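Local atomic coordinates of C-type diheme-containing protein (Kuenenia stuttgartiensis, PDB entry 6H5L), a protein that probably carries electrons through two covalently bound c-type hemes as part of a large multiheme reductase complex of an anammox bacterium. Residues B[156-161]-B[192-197]; B[182-187]-B[207-212]. All blocks are in the same frame, centred on the assembly; numbering follows the deposited sequence.

Contact 1: residues B[156-161]-B[192-197]; sequences QEDDFG and NGTPMP. With HEC (heme c), chain K.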
loop_
_atom_site.group_PDB
_atom_site.type_symbol
_atom_site.label_atom_id
_atom_site.label_comp_id
_atom_site.label_asym_id
_atom_site.label_seq_id
_atom_site.Cartn_x
_atom_site.Cartn_y
_atom_site.Cartn_z
ATOM N N GLN B 156 -16.427 19.831 -35.451
ATOM C CA GLN B 156 -17.218 19.102 -36.431
ATOM C C GLN B 156 -18.683 19.524 -36.363
ATOM O O GLN B 156 -19.195 19.902 -35.307
ATOM C CB GLN B 156 -17.091 17.596 -36.206
ATOM C CG GLN B 156 -15.662 17.089 -36.242
ATOM C CD GLN B 156 -14.962 17.418 -37.545
ATOM O OE1 GLN B 156 -15.533 17.272 -38.625
ATOM N NE2 GLN B 156 -13.718 17.875 -37.449
ATOM N N GLU B 157 -19.360 19.455 -37.509
ATOM C CA GLU B 157 -20.735 19.919 -37.612
ATOM C C GLU B 157 -21.538 19.013 -38.534
ATOM O O GLU B 157 -20.998 18.397 -39.456
ATOM C CB GLU B 157 -20.809 21.362 -38.125
ATOM C CG GLU B 157 -20.463 22.404 -37.083
ATOM C CD GLU B 157 -20.994 23.774 -37.440
ATOM O OE1 GLU B 157 -21.495 23.943 -38.572
ATOM O OE2 GLU B 157 -20.920 24.681 -36.586
ATOM N N ASP B 158 -22.842 18.944 -38.267
ATOM C CA ASP B 158 -23.777 18.226 -39.120
ATOM C C ASP B 158 -23.882 18.891 -40.490
ATOM O O ASP B 158 -23.374 19.990 -40.728
ATOM C CB ASP B 158 -25.169 18.187 -38.485
ATOM C CG ASP B 158 -25.298 17.135 -37.408
ATOM O OD1 ASP B 158 -24.574 16.120 -37.467
ATOM O OD2 ASP B 158 -26.137 17.325 -36.503
ATOM N N ASP B 159 -24.567 18.202 -41.401
ATOM C CA ASP B 159 -25.087 18.866 -42.587
ATOM C C ASP B 159 -26.344 19.669 -42.281
ATOM O O ASP B 159 -26.806 20.424 -43.142
ATOM C CB ASP B 159 -25.372 17.844 -43.690
ATOM C CG ASP B 159 -24.105 17.272 -44.297
ATOM O OD1 ASP B 159 -23.038 17.903 -44.147
ATOM O OD2 ASP B 159 -24.177 16.199 -44.933
ATOM N N PHE B 160 -26.905 19.512 -41.082
ATOM C CA PHE B 160 -28.002 20.333 -40.592
ATOM C C PHE B 160 -27.519 21.577 -39.858
ATOM O O PHE B 160 -28.346 22.337 -39.343
ATOM C CB PHE B 160 -28.903 19.510 -39.664
ATOM C CG PHE B 160 -29.400 18.231 -40.273
ATOM C CD1 PHE B 160 -30.571 18.209 -41.013
ATOM C CD2 PHE B 160 -28.700 17.046 -40.101
ATOM C CE1 PHE B 160 -31.032 17.032 -41.573
ATOM C CE2 PHE B 160 -29.156 15.865 -40.660
ATOM C CZ PHE B 160 -30.325 15.859 -41.396
ATOM N N GLY B 161 -26.208 21.797 -39.790
ATOM C CA GLY B 161 -25.655 22.938 -39.095
ATOM C C GLY B 161 -25.415 22.744 -37.616
ATOM O O GLY B 161 -25.116 23.724 -36.922
ATOM N N ASN B 192 -24.350 9.146 -43.609
ATOM C CA ASN B 192 -24.904 10.255 -44.379
ATOM C C ASN B 192 -25.320 11.400 -43.464
ATOM O O ASN B 192 -26.005 11.194 -42.458
ATOM C CB ASN B 192 -26.102 9.775 -45.199
ATOM C CG ASN B 192 -25.704 8.855 -46.338
ATOM O OD1 ASN B 192 -24.542 8.468 -46.469
ATOM N ND2 ASN B 192 -26.675 8.494 -47.167
ATOM N N GLY B 193 -24.899 12.613 -43.819
ATOM C CA GLY B 193 -25.228 13.801 -43.066
ATOM C C GLY B 193 -24.174 14.236 -42.072
ATOM O O GLY B 193 -24.324 15.302 -41.463
ATOM N N THR B 194 -23.124 13.446 -41.885
ATOM C CA THR B 194 -22.062 13.717 -40.934
ATOM C C THR B 194 -20.721 13.748 -41.651
ATOM O O THR B 194 -20.583 13.185 -42.744
ATOM C CB THR B 194 -22.033 12.651 -39.826
ATOM O OG1 THR B 194 -21.510 11.425 -40.355
ATOM C CG2 THR B 194 -23.429 12.407 -39.283
ATOM N N PRO B 195 -19.707 14.399 -41.068
ATOM C CA PRO B 195 -18.369 14.377 -41.677
ATOM C C PRO B 195 -17.688 13.019 -41.629
ATOM O O PRO B 195 -16.550 12.903 -42.098
ATOM C CB PRO B 195 -17.591 15.415 -40.851
ATOM C CG PRO B 195 -18.306 15.476 -39.551
ATOM C CD PRO B 195 -19.757 15.282 -39.890
ATOM N N MET B 196 -18.337 11.994 -41.075
ATOM C CA MET B 196 -17.825 10.630 -41.077
ATOM C C MET B 196 -18.136 9.984 -42.421
ATOM O O MET B 196 -19.286 9.597 -42.673
ATOM C CB MET B 196 -18.442 9.822 -39.932
ATOM C CG MET B 196 -18.027 8.361 -39.899
ATOM S SD MET B 196 -16.313 8.114 -39.401
ATOM C CE MET B 196 -16.126 6.368 -39.746
ATOM N N PRO B 197 -17.149 9.848 -43.308
ATOM C CA PRO B 197 -17.444 9.391 -44.671
ATOM C C PRO B 197 -17.431 7.878 -44.801
ATOM O O PRO B 197 -17.246 7.158 -43.815
ATOM C CB PRO B 197 -16.315 10.029 -45.486
ATOM C CG PRO B 197 -15.149 9.979 -44.539
ATOM C CD PRO B 197 -15.712 10.120 -43.130
HETATM FE FE HEC K . -15.383 8.673 -37.372
HETATM C CHA HEC K . -18.556 8.114 -36.185
HETATM C CHB HEC K . -14.567 5.406 -36.681
HETATM C CHC HEC K . -12.330 9.106 -38.881
HETATM C CHD HEC K . -15.888 12.055 -37.380
HETATM N NA HEC K . -16.400 7.036 -36.629
HETATM C C1A HEC K . -17.670 7.063 -36.088
HETATM C C2A HEC K . -17.899 5.799 -35.413
HETATM C C3A HEC K . -16.795 5.053 -35.548
HETATM C C4A HEC K . -15.831 5.816 -36.316
HETATM C CMA HEC K . -16.573 3.629 -34.992
HETATM C CAA HEC K . -19.193 5.399 -34.665
HETATM C CBA HEC K . -20.016 4.429 -35.509
HETATM C CGA HEC K . -21.290 4.085 -34.781
HETATM O O1A HEC K . -21.560 4.703 -33.719
HETATM O O2A HEC K . -22.039 3.197 -35.262
HETATM N NB HEC K . -13.712 7.497 -37.651
HETATM C C1B HEC K . -13.668 6.134 -37.432
HETATM C C2B HEC K . -12.522 5.600 -38.139
HETATM C C3B HEC K . -11.897 6.620 -38.748
HETATM C C4B HEC K . -12.637 7.833 -38.452
HETATM C CMB HEC K . -12.118 4.108 -38.133
HETATM C CAB HEC K . -10.616 6.567 -39.614
HETATM C CBB HEC K . -10.787 5.690 -40.874
HETATM N NC HEC K . -14.288 10.285 -37.973
HETATM C C1C HEC K . -13.081 10.239 -38.648
HETATM C C2C HEC K . -12.817 11.561 -39.184
HETATM C C3C HEC K . -13.726 12.396 -38.659
HETATM C C4C HEC K . -14.721 11.596 -37.960
HETATM C CMC HEC K . -11.481 11.970 -39.851
HETATM C CAC HEC K . -13.800 13.927 -38.876
HETATM C CBC HEC K . -14.118 14.252 -40.352
HETATM N ND HEC K . -16.980 9.900 -36.842
HETATM C C1D HEC K . -16.965 11.287 -36.977
HETATM C C2D HEC K . -18.273 11.793 -36.622
HETATM C C3D HEC K . -19.109 10.561 -36.248
HETATM C C4D HEC K . -18.221 9.432 -36.414
HETATM C CMD HEC K . -18.730 13.267 -36.622
HETATM C CAD HEC K . -20.585 10.526 -35.790
HETATM C CBD HEC K . -20.667 10.825 -34.296
HETATM C CGD HEC K . -22.107 10.937 -33.869
HETATM O O1D HEC K . -23.007 10.582 -34.675
HETATM O O2D HEC K . -22.358 11.385 -32.720
#
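Gln156 meets Pro195 beside the heme: its OE1 lies 3.4 Å from Pro195 CG, the two side chains crossing at a slant. The chain is bent at chi2 (-57°), and its CD comes to 3.9 Å from heme CAC; NE2 is taken by the carbonyl of Ser152. Glu157 points away from the 192-197 loop and packs on Arg291 of the neighbouring hydroxylamine oxidoreductase-like chain; it offers its backbone instead, with O 3.4 Å from Pro195 CD. Asp158 makes a looser approach, OD1 to the methyl CG2 of Thr194. At Asp159 the backbone N donates to Gly193 O (2.9 Å), the one hydrogen bond joining the two loops, while the carboxylate folds back over the same glycine, OD2 3.2 Å from Gly193 CA. Gly193 has a positive phi (96°), a conformation that favours glycine.

Pro195 thus packs between the 156-161 loop and the heme rim, with Pro195 CG 3.7 Å from heme CMD. The next residue, Met196, is the axial ligand, SD 2.3 Å from the heme iron with His142 as the other protein ligand, the His/Met pair common in cytochromes c. Neither segment is regular: 156-161 belongs to the long connection between helix 139-142 and helix 180-189, while the loop holding residues 192-197 runs from helix 180-189 to helix 205-217.

Contact 2: residues B[182-187]-B[207-212]; sequences DVYLRF and ERWYLT. With HEC (heme c), chain K.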
loop_
_atom_site.group_PDB
_atom_site.type_symbol
_atom_site.label_atom_id
_atom_site.label_comp_id
_atom_site.label_asym_id
_atom_site.label_seq_id
_atom_site.Cartn_x
_atom_site.Cartn_y
_atom_site.Cartn_z
ATOM N N ASP B 182 -21.625 -4.670 -37.501
ATOM C CA ASP B 182 -22.184 -3.322 -37.478
ATOM C C ASP B 182 -21.102 -2.276 -37.716
ATOM O O ASP B 182 -21.281 -1.352 -38.520
ATOM C CB ASP B 182 -22.891 -3.073 -36.144
ATOM C CG ASP B 182 -24.106 -3.957 -35.955
ATOM O OD1 ASP B 182 -24.548 -4.581 -36.942
ATOM O OD2 ASP B 182 -24.614 -4.033 -34.817
ATOM N N VAL B 183 -19.968 -2.408 -37.027
ATOM C CA VAL B 183 -18.885 -1.442 -37.190
ATOM C C VAL B 183 -18.289 -1.539 -38.588
ATOM O O VAL B 183 -17.946 -0.522 -39.204
ATOM C CB VAL B 183 -17.821 -1.646 -36.096
ATOM C CG1 VAL B 183 -16.625 -0.739 -36.335
ATOM C CG2 VAL B 183 -18.421 -1.381 -34.725
ATOM N N TYR B 184 -18.157 -2.759 -39.115
ATOM C CA TYR B 184 -17.693 -2.922 -40.489
ATOM C C TYR B 184 -18.656 -2.272 -41.474
ATOM O O TYR B 184 -18.230 -1.705 -42.488
ATOM C CB TYR B 184 -17.514 -4.407 -40.812
ATOM C CG TYR B 184 -17.282 -4.697 -42.281
ATOM C CD1 TYR B 184 -16.009 -4.619 -42.831
ATOM C CD2 TYR B 184 -18.336 -5.054 -43.113
ATOM C CE1 TYR B 184 -15.794 -4.884 -44.172
ATOM C CE2 TYR B 184 -18.130 -5.319 -44.454
ATOM C CZ TYR B 184 -16.857 -5.233 -44.977
ATOM O OH TYR B 184 -16.644 -5.497 -46.310
ATOM N N LEU B 185 -19.960 -2.353 -41.197
ATOM C CA LEU B 185 -20.945 -1.725 -42.072
ATOM C C LEU B 185 -20.762 -0.214 -42.116
ATOM O O LEU B 185 -20.851 0.397 -43.188
ATOM C CB LEU B 185 -22.359 -2.077 -41.610
ATOM C CG LEU B 185 -22.984 -3.342 -42.201
ATOM C CD1 LEU B 185 -24.295 -3.665 -41.503
ATOM C CD2 LEU B 185 -23.201 -3.177 -43.698
ATOM N N ARG B 186 -20.506 0.408 -40.960
ATOM C CA ARG B 186 -20.329 1.856 -40.914
ATOM C C ARG B 186 -19.162 2.298 -41.787
ATOM O O ARG B 186 -19.261 3.295 -42.512
ATOM C CB ARG B 186 -20.119 2.315 -39.471
ATOM C CG ARG B 186 -21.214 1.897 -38.499
ATOM C CD ARG B 186 -22.527 2.626 -38.748
ATOM N NE ARG B 186 -23.354 1.965 -39.752
ATOM C CZ ARG B 186 -24.163 0.942 -39.494
ATOM N NH1 ARG B 186 -24.249 0.458 -38.262
ATOM N NH2 ARG B 186 -24.881 0.403 -40.469
ATOM N N PHE B 187 -18.047 1.567 -41.733
ATOM C CA PHE B 187 -16.887 1.918 -42.543
ATOM C C PHE B 187 -17.112 1.627 -44.020
ATOM O O PHE B 187 -16.447 2.234 -44.867
ATOM C CB PHE B 187 -15.647 1.164 -42.054
ATOM C CG PHE B 187 -15.321 1.396 -40.601
ATOM C CD1 PHE B 187 -15.781 2.523 -39.938
ATOM C CD2 PHE B 187 -14.546 0.486 -39.903
ATOM C CE1 PHE B 187 -15.481 2.731 -38.605
ATOM C CE2 PHE B 187 -14.240 0.691 -38.572
ATOM C CZ PHE B 187 -14.709 1.814 -37.922
ATOM N N GLU B 207 -9.182 -4.788 -45.461
ATOM C CA GLU B 207 -8.591 -3.707 -44.678
ATOM C C GLU B 207 -9.597 -3.085 -43.718
ATOM O O GLU B 207 -9.213 -2.613 -42.643
ATOM C CB GLU B 207 -8.008 -2.641 -45.606
ATOM C CG GLU B 207 -6.830 -3.127 -46.432
ATOM C CD GLU B 207 -6.306 -2.066 -47.378
ATOM O OE1 GLU B 207 -5.378 -1.326 -46.990
ATOM O OE2 GLU B 207 -6.831 -1.969 -48.506
ATOM N N ARG B 208 -10.880 -3.073 -44.080
ATOM C CA ARG B 208 -11.895 -2.558 -43.170
ATOM C C ARG B 208 -12.222 -3.541 -42.053
ATOM O O ARG B 208 -12.709 -3.118 -40.999
ATOM C CB ARG B 208 -13.163 -2.191 -43.943
ATOM C CG ARG B 208 -12.970 -1.014 -44.889
ATOM C CD ARG B 208 -14.288 -0.524 -45.465
ATOM N NE ARG B 208 -15.007 -1.586 -46.160
ATOM C CZ ARG B 208 -14.764 -1.958 -47.412
ATOM N NH1 ARG B 208 -13.814 -1.354 -48.114
ATOM N NH2 ARG B 208 -15.469 -2.936 -47.961
ATOM N N TRP B 209 -11.967 -4.835 -42.255
ATOM C CA TRP B 209 -12.027 -5.769 -41.136
ATOM C C TRP B 209 -10.824 -5.592 -40.218
ATOM O O TRP B 209 -10.956 -5.686 -38.992
ATOM C CB TRP B 209 -12.113 -7.210 -41.640
ATOM C CG TRP B 209 -13.459 -7.580 -42.192
ATOM C CD1 TRP B 209 -13.764 -7.851 -43.493
ATOM C CD2 TRP B 209 -14.683 -7.714 -41.456
ATOM N NE1 TRP B 209 -15.100 -8.148 -43.615
ATOM C CE2 TRP B 209 -15.687 -8.071 -42.380
ATOM C CE3 TRP B 209 -15.027 -7.569 -40.109
ATOM C CZ2 TRP B 209 -17.010 -8.282 -41.999
ATOM C CZ3 TRP B 209 -16.342 -7.780 -39.732
ATOM C CH2 TRP B 209 -17.318 -8.132 -40.674
ATOM N N TYR B 210 -9.642 -5.346 -40.792
ATOM C CA TYR B 210 -8.486 -4.967 -39.982
ATOM C C TYR B 210 -8.803 -3.735 -39.146
ATOM O O TYR B 210 -8.553 -3.704 -37.935
ATOM C CB TYR B 210 -7.269 -4.685 -40.867
ATOM C CG TYR B 210 -6.841 -5.789 -41.812
ATOM C CD1 TYR B 210 -7.217 -7.111 -41.603
ATOM C CD2 TYR B 210 -6.044 -5.502 -42.914
ATOM C CE1 TYR B 210 -6.817 -8.112 -42.474
ATOM C CE2 TYR B 210 -5.641 -6.493 -43.786
ATOM C CZ TYR B 210 -6.029 -7.796 -43.561
ATOM O OH TYR B 210 -5.628 -8.786 -44.429
ATOM N N LEU B 211 -9.353 -2.704 -39.791
ATOM C CA LEU B 211 -9.701 -1.474 -39.088
ATOM C C LEU B 211 -10.766 -1.726 -38.031
ATOM O O LEU B 211 -10.690 -1.186 -36.921
ATOM C CB LEU B 211 -10.177 -0.427 -40.093
ATOM C CG LEU B 211 -10.591 0.948 -39.575
ATOM C CD1 LEU B 211 -9.406 1.667 -38.953
ATOM C CD2 LEU B 211 -11.186 1.766 -40.710
ATOM N N THR B 212 -11.773 -2.540 -38.359
ATOM C CA THR B 212 -12.801 -2.879 -37.380
ATOM C C THR B 212 -12.195 -3.556 -36.158
ATOM O O THR B 212 -12.552 -3.233 -35.019
ATOM C CB THR B 212 -13.860 -3.780 -38.017
ATOM O OG1 THR B 212 -14.574 -3.048 -39.021
ATOM C CG2 THR B 212 -14.834 -4.287 -36.973
HETATM FE FE HEC K . -15.383 8.673 -37.372
HETATM C CHA HEC K . -18.556 8.114 -36.185
HETATM C CHB HEC K . -14.567 5.406 -36.681
HETATM C CHC HEC K . -12.330 9.106 -38.881
HETATM C CHD HEC K . -15.888 12.055 -37.380
HETATM N NA HEC K . -16.400 7.036 -36.629
HETATM C C1A HEC K . -17.670 7.063 -36.088
HETATM C C2A HEC K . -17.899 5.799 -35.413
HETATM C C3A HEC K . -16.795 5.053 -35.548
HETATM C C4A HEC K . -15.831 5.816 -36.316
HETATM C CMA HEC K . -16.573 3.629 -34.992
HETATM C CAA HEC K . -19.193 5.399 -34.665
HETATM C CBA HEC K . -20.016 4.429 -35.509
HETATM C CGA HEC K . -21.290 4.085 -34.781
HETATM O O1A HEC K . -21.560 4.703 -33.719
HETATM O O2A HEC K . -22.039 3.197 -35.262
HETATM N NB HEC K . -13.712 7.497 -37.651
HETATM C C1B HEC K . -13.668 6.134 -37.432
HETATM C C2B HEC K . -12.522 5.600 -38.139
HETATM C C3B HEC K . -11.897 6.620 -38.748
HETATM C C4B HEC K . -12.637 7.833 -38.452
HETATM C CMB HEC K . -12.118 4.108 -38.133
HETATM C CAB HEC K . -10.616 6.567 -39.614
HETATM C CBB HEC K . -10.787 5.690 -40.874
HETATM N NC HEC K . -14.288 10.285 -37.973
HETATM C C1C HEC K . -13.081 10.239 -38.648
HETATM C C2C HEC K . -12.817 11.561 -39.184
HETATM C C3C HEC K . -13.726 12.396 -38.659
HETATM C C4C HEC K . -14.721 11.596 -37.960
HETATM C CMC HEC K . -11.481 11.970 -39.851
HETATM C CAC HEC K . -13.800 13.927 -38.876
HETATM C CBC HEC K . -14.118 14.252 -40.352
HETATM N ND HEC K . -16.980 9.900 -36.842
HETATM C C1D HEC K . -16.965 11.287 -36.977
HETATM C C2D HEC K . -18.273 11.793 -36.622
HETATM C C3D HEC K . -19.109 10.561 -36.248
HETATM C C4D HEC K . -18.221 9.432 -36.414
HETATM C CMD HEC K . -18.730 13.267 -36.622
HETATM C CAD HEC K . -20.585 10.526 -35.790
HETATM C CBD HEC K . -20.667 10.825 -34.296
HETATM C CGD HEC K . -22.107 10.937 -33.869
HETATM O O1D HEC K . -23.007 10.582 -34.675
HETATM O O2D HEC K . -22.358 11.385 -32.720
#
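Arg208 O is gripped by two donors from Thr212, its backbone N at 2.9 Å and its OG1 at 2.7 Å, a side-chain bond back onto the preceding helical turn. This belongs to helix 205-217, the C-terminal helix of a cytochrome c fold, which packs on helix 180-189 with local axes 9.3 Å apart and N-to-C directions at 125°. With OG1 held in this way, Thr212 fits against the backbone of the other helix, near Tyr184 CA, and its CG2 slides past Val183 CG1.

Tyr184 stacks on Trp209. Its CG is anti to the backbone N (chi1 169°), and its ring lies in an offset stack on the five-membered ring of Trp209, planes 4° apart and centroids separated by 4.0 Å. CB of the same tyrosine makes a CH-pi contact over the six-membered ring. At its far end the hydroxyl O accepts a 3.3 Å hydrogen bond from Arg208 NH2, a less certain placement; that guanidinium is also salt-bridged to Asp205 and bonded through NE to Thr188.

Phe187 occupies the heme side. Leu211 CD2 sits over one face of its ring as a CH-pi partner, and the leucine also touches heme methyl CMB through CD2 at 3.6 Å. The phenyl meets the porphyrin at its rim, where Phe187 CE1 approaches the heme meso carbon CHB to 3.4 Å.

In the fold
Contacts 1 and 2 serve the same heme from different parts of its surroundings, with centres about 20 Å apart. Their segments interleave in sequence: the order along the chain is 156-161, 182-187, 192-197, 207-212. The two contacts touch directly where Met196 CE packs 3.9 Å from Phe187 CD1, so the axial methionine borders the Phe187 ring of contact 2. Contact 1 lies on the side facing the first heme, with the Thr194 side chain about 4 Å from that of Lys50, a residue that binds both hemes; contact 2 is buried beside the second heme, where the Leu211 side chain is about 5 Å from that of Cys138, a covalent heme attachment.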